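Long-range contacts in putative sugar ABC transporter (Yersinia enterocolitica subsp. enterocolitica 8081, PDB 5ULB), which probably binds methylthioribose-like sugars in the periplasm as the substrate-binding component of an ABC transporter, and holds a selenium analogue of such a sugar here: residues L81-D86 / V105-I110; L117-Q122 / P283-F288. One frame throughout, in Å; residues are numbered along the deposited sequence.

Contact 1: L81-D86 / V105-I110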
# COMPACT_ATOMS: atom_id res chain seq x y z
N LEU A 81 -11.93 -4.48 1.77
CA LEU A 81 -11.22 -4.20 2.99
C LEU A 81 -9.76 -4.01 2.74
O LEU A 81 -9.19 -4.66 1.86
CB LEU A 81 -11.39 -5.32 4.00
CG LEU A 81 -12.81 -5.80 4.37
CD1 LEU A 81 -12.79 -6.80 5.46
CD2 LEU A 81 -13.66 -4.56 4.71
N SER A 82 -9.12 -3.18 3.57
CA SER A 82 -7.68 -2.98 3.48
C SER A 82 -7.10 -2.90 4.88
O SER A 82 -7.62 -2.14 5.73
CB SER A 82 -7.43 -1.73 2.67
OG SER A 82 -6.08 -1.45 2.38
N GLN A 83 -6.04 -3.67 5.15
CA GLN A 83 -5.38 -3.71 6.42
C GLN A 83 -6.23 -4.20 7.58
O GLN A 83 -5.97 -3.92 8.75
CB GLN A 83 -4.67 -2.38 6.81
CG GLN A 83 -3.39 -2.04 5.94
CD GLN A 83 -3.67 -1.43 4.67
OE1 GLN A 83 -4.73 -0.82 4.51
NE2 GLN A 83 -2.79 -1.58 3.69
N GLY A 84 -7.21 -5.07 7.27
CA GLY A 84 -7.94 -5.77 8.36
C GLY A 84 -7.03 -6.71 9.10
O GLY A 84 -6.24 -7.43 8.47
N ARG A 85 -7.11 -6.71 10.42
CA ARG A 85 -6.19 -7.47 11.25
C ARG A 85 -6.85 -8.72 11.84
O ARG A 85 -8.08 -8.88 11.88
CB ARG A 85 -5.59 -6.58 12.36
CG ARG A 85 -4.75 -5.48 11.84
CD ARG A 85 -4.13 -4.57 12.93
NE ARG A 85 -3.58 -5.35 13.99
CZ ARG A 85 -2.94 -4.82 14.94
NH1 ARG A 85 -2.44 -5.62 15.90
NH2 ARG A 85 -2.91 -3.50 14.95
N ASP A 86 -5.98 -9.56 12.34
CA ASP A 86 -6.43 -10.58 13.29
C ASP A 86 -6.80 -9.92 14.60
O ASP A 86 -6.24 -8.89 14.96
CB ASP A 86 -5.22 -11.56 13.55
CG ASP A 86 -5.08 -12.68 12.47
OD1 ASP A 86 -6.13 -13.25 12.07
OD2 ASP A 86 -3.91 -12.95 12.16
N VAL A 105 -10.15 -8.26 -0.61
CA VAL A 105 -9.45 -7.70 0.44
C VAL A 105 -7.99 -7.48 0.04
O VAL A 105 -7.46 -8.15 -0.83
CB VAL A 105 -9.55 -8.44 1.77
CG1 VAL A 105 -11.05 -8.59 2.18
CG2 VAL A 105 -8.86 -9.78 1.74
N PHE A 106 -7.38 -6.47 0.68
CA PHE A 106 -5.98 -6.10 0.46
C PHE A 106 -5.27 -6.05 1.80
O PHE A 106 -5.77 -5.42 2.74
CB PHE A 106 -5.87 -4.78 -0.25
CG PHE A 106 -4.45 -4.31 -0.42
CD1 PHE A 106 -3.52 -5.02 -1.22
CD2 PHE A 106 -4.01 -3.23 0.24
CE1 PHE A 106 -2.22 -4.60 -1.26
CE2 PHE A 106 -2.68 -2.83 0.15
CZ PHE A 106 -1.75 -3.54 -0.54
N ASP A 107 -4.12 -6.70 1.94
CA ASP A 107 -3.33 -6.66 3.17
C ASP A 107 -4.14 -6.97 4.40
O ASP A 107 -3.89 -6.35 5.46
CB ASP A 107 -2.65 -5.27 3.30
CG ASP A 107 -1.35 -5.17 2.57
OD1 ASP A 107 -0.84 -6.18 2.01
OD2 ASP A 107 -0.79 -4.00 2.61
N THR A 108 -4.98 -7.97 4.28
CA THR A 108 -5.91 -8.33 5.34
C THR A 108 -5.64 -9.74 5.81
O THR A 108 -5.33 -10.62 5.02
CB THR A 108 -7.38 -8.12 4.84
OG1 THR A 108 -7.56 -6.71 4.64
CG2 THR A 108 -8.44 -8.62 5.80
N ALA A 109 -5.73 -9.96 7.11
CA ALA A 109 -5.47 -11.26 7.69
C ALA A 109 -6.62 -12.18 7.56
O ALA A 109 -7.67 -11.95 8.17
CB ALA A 109 -5.11 -11.05 9.16
N ILE A 110 -6.46 -13.22 6.77
CA ILE A 110 -7.49 -14.20 6.47
C ILE A 110 -6.94 -15.63 6.72
O ILE A 110 -5.91 -15.96 6.22
CB ILE A 110 -8.05 -14.13 5.10
CG1 ILE A 110 -8.61 -12.69 4.81
CG2 ILE A 110 -9.04 -15.21 4.83
CD1 ILE A 110 -9.89 -12.39 5.53
O HOH W 1 -8.48 -12.84 10.74
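Two parallel strands that run out into loops side by side make this contact, and at the exit Q83 and D107 line the sugar pocket. Both residues have positive phi, so each strand turns sharply just after its last ladder residue. Q83 is bent at chi2, which folds its amide back along the chain; OE1 accepts from the S82 hydroxyl at 2.6 Å from OG, with the donor above the carbonyl plane. S82 OG also bonds R26 and lies at the edge of the F106 ring, in its plane. With OE1 so engaged, Q83 NE2 faces D107, and a weak bond of 3.3 Å joins NE2 to OD2, the amide and carboxylate planes being 75° apart; NE2 also gives a weak bond to O4 of either sugar anomer. The stronger partner of D107 is R158, whose guanidinium forms a salt bridge with OD1 and would favour the ionised carboxylate. CG of D107 lies over one face of the F106 ring, offset toward the rim.

Strand 78-82, helix 89-98 and strand 102-106 form a beta-alpha-beta unit of the periplasmic binding protein fold, whose sugar site lies at the C-terminal ends of these strands. T108 ties the loops together. Its OG1, anti to the carbonyl carbon (chi1 -66°), receives G84 N at 3.1 Å and donates to F106 O at 2.9 Å, while Q83 N meets that same oxygen nearly along the C=O axis. CG2 of T108 packs 3.9 Å from G84 CA. On the face opposite S82 and F106, L81 and V105 lie side by side, CB of L81 being 3.8 Å from CG1 of V105. Farther out, A109 N bonds G84 O at 2.9 Å, the A109 methyl sits against the D86 carboxylate, and a water donates to both D86 OD1 and A109 O.

Contact 2: L117-Q122 / P283-F288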
# COMPACT_ATOMS: atom_id res chain seq x y z
N LEU A 117 -13.99 -15.16 -2.01
CA LEU A 117 -13.06 -14.08 -1.64
C LEU A 117 -11.86 -14.10 -2.60
O LEU A 117 -11.36 -15.17 -2.91
CB LEU A 117 -12.60 -14.33 -0.20
CG LEU A 117 -11.61 -13.29 0.30
CD1 LEU A 117 -12.19 -11.88 0.36
CD2 LEU A 117 -11.12 -13.72 1.66
N THR A 118 -11.42 -12.90 -2.99
CA THR A 118 -10.05 -12.77 -3.42
C THR A 118 -9.25 -12.06 -2.36
O THR A 118 -9.64 -10.96 -1.93
CB THR A 118 -9.92 -12.02 -4.78
OG1 THR A 118 -10.73 -12.63 -5.76
CG2 THR A 118 -8.48 -11.91 -5.24
N VAL A 119 -8.05 -12.59 -2.01
CA VAL A 119 -7.12 -11.93 -1.16
C VAL A 119 -6.00 -11.35 -1.99
O VAL A 119 -5.42 -12.05 -2.84
CB VAL A 119 -6.59 -12.82 -0.03
CG1 VAL A 119 -7.72 -13.37 0.84
CG2 VAL A 119 -5.74 -13.95 -0.56
N THR A 120 -5.68 -10.08 -1.80
CA THR A 120 -4.66 -9.44 -2.53
C THR A 120 -3.59 -8.88 -1.63
O THR A 120 -3.86 -8.54 -0.47
CB THR A 120 -5.19 -8.36 -3.49
OG1 THR A 120 -5.56 -7.16 -2.81
CG2 THR A 120 -6.39 -8.80 -4.37
N GLN A 121 -2.35 -8.80 -2.15
CA GLN A 121 -1.22 -8.32 -1.39
C GLN A 121 -0.12 -7.95 -2.33
O GLN A 121 -0.14 -8.34 -3.49
CB GLN A 121 -0.75 -9.33 -0.37
CG GLN A 121 -0.51 -10.73 -0.93
CD GLN A 121 -1.78 -11.62 -1.16
OE1 GLN A 121 -2.75 -11.47 -0.43
NE2 GLN A 121 -1.82 -12.37 -2.24
N GLN A 122 0.85 -7.20 -1.85
CA GLN A 122 2.09 -7.00 -2.58
C GLN A 122 3.00 -8.16 -2.27
O GLN A 122 2.76 -8.96 -1.39
CB GLN A 122 2.73 -5.64 -2.19
CG GLN A 122 1.82 -4.43 -2.46
CD GLN A 122 2.15 -3.18 -1.72
OE1 GLN A 122 2.51 -2.13 -2.36
NE2 GLN A 122 2.09 -3.23 -0.44
N PRO A 283 -9.82 -15.16 -9.01
CA PRO A 283 -8.93 -16.08 -8.34
C PRO A 283 -9.02 -15.97 -6.84
O PRO A 283 -9.48 -14.94 -6.29
CB PRO A 283 -7.56 -15.63 -8.80
CG PRO A 283 -7.70 -14.19 -9.09
CD PRO A 283 -9.11 -14.04 -9.62
N ALA A 284 -8.55 -16.95 -6.12
CA ALA A 284 -8.48 -16.93 -4.68
C ALA A 284 -7.49 -15.88 -4.14
O ALA A 284 -7.73 -15.27 -3.09
CB ALA A 284 -8.07 -18.32 -4.17
N SER A 285 -6.43 -15.65 -4.92
CA SER A 285 -5.34 -14.80 -4.48
C SER A 285 -4.80 -14.03 -5.68
O SER A 285 -4.77 -14.54 -6.80
CB SER A 285 -4.21 -15.62 -3.76
OG SER A 285 -3.16 -14.82 -3.23
N TYR A 286 -4.22 -12.88 -5.39
CA TYR A 286 -3.54 -12.13 -6.40
C TYR A 286 -2.43 -11.26 -5.74
O TYR A 286 -2.64 -10.63 -4.69
CB TYR A 286 -4.51 -11.16 -7.17
CG TYR A 286 -3.91 -10.31 -8.22
CD1 TYR A 286 -3.52 -10.84 -9.45
CD2 TYR A 286 -3.54 -8.96 -7.99
CE1 TYR A 286 -2.96 -10.09 -10.43
CE2 TYR A 286 -2.95 -8.27 -8.97
CZ TYR A 286 -2.70 -8.80 -10.20
OH TYR A 286 -2.11 -8.02 -11.14
N GLU A 287 -1.28 -11.23 -6.41
CA GLU A 287 -0.12 -10.50 -5.89
C GLU A 287 0.31 -9.40 -6.86
O GLU A 287 0.51 -9.66 -8.06
CB GLU A 287 1.04 -11.46 -5.65
CG GLU A 287 2.19 -10.89 -4.94
CD GLU A 287 3.25 -11.93 -4.58
OE1 GLU A 287 4.07 -12.24 -5.45
OE2 GLU A 287 3.25 -12.33 -3.40
N PHE A 288 0.54 -8.17 -6.36
CA PHE A 288 1.02 -7.11 -7.17
C PHE A 288 2.55 -7.14 -7.23
O PHE A 288 3.18 -7.45 -6.26
CB PHE A 288 0.61 -5.74 -6.54
CG PHE A 288 -0.87 -5.56 -6.51
CD1 PHE A 288 -1.53 -5.00 -7.57
CD2 PHE A 288 -1.62 -5.90 -5.42
CE1 PHE A 288 -2.93 -4.84 -7.56
CE2 PHE A 288 -3.05 -5.74 -5.36
CZ PHE A 288 -3.68 -5.24 -6.47
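Strands 118-122 and 285-288 run parallel, their axes 4.7 Å apart at closest approach and inclined by 20°. V119, T120 and Q121 pair with S285, Y286 and E287, and the bonds alternate between the strands: V119 N to A284 O, Y286 N to V119 O, Q121 N to Y286 O at 3.1 Å, and F288 N to Q121 O at 3.0 Å.

Before the ladder begins, T118 turns OG1 anti to its carbonyl carbon (chi1 -54°) and donates to P283 O, 2.7 Å from OG1 and nearly along the C=O axis. V119, Q121, S285 and E287 share the more exposed face. There the Q121 chain starts from the crowded position between N and the carbonyl carbon (chi1 50°) and bends at chi2, so that it runs back over the neighbouring strand and gives NE2 to S285 OG in a bent bond of 3.0 Å, although the hydroxyl lies near the amide plane. CG2 of V119 packs alongside that serine, 3.8 Å from its OG.

On the opposite face T120 crosses Y286 and F288 obliquely. Its OG1 lies in the plane of the F288 ring at the edge, 3.8 Å from CE2, and bonds V105 O and N269. CG2 of T120 meets the CB of Y286. The phenol ring puts CE2 over one face of F288, offset toward the rim, while its hydroxyl bonds D322. At the end of the pairing Q122 extends its amide onward, NE2 bonding O2 of the bound selenosugar. Such a strand, returning from late in the chain to complete the sheet of the first lobe, is typical of the two-lobed periplasmic sugar-binding proteins.

In the fold
The two contacts are consecutive parts of one sheet, with centres 11 Å apart, since strand 102-106 of contact 1 adjoins strand 118-122 of contact 2. V105 stitches them together: its O lies 2.8 Å from T120 N and its N 3.0 Å from T118 O, both probable hydrogen bonds. F106 fills the seam, CD1 lying 3.4 Å from T120 OG1 and CZ 3.8 Å from Q122 NE2. Both contacts end at the same sugar. Between nearest atoms, the D107 side chain comes within about 2 Å of either anomer and that of Q122 within about 3 Å, so neighbouring strand ends present Q83, D107 and Q122 to one ligand.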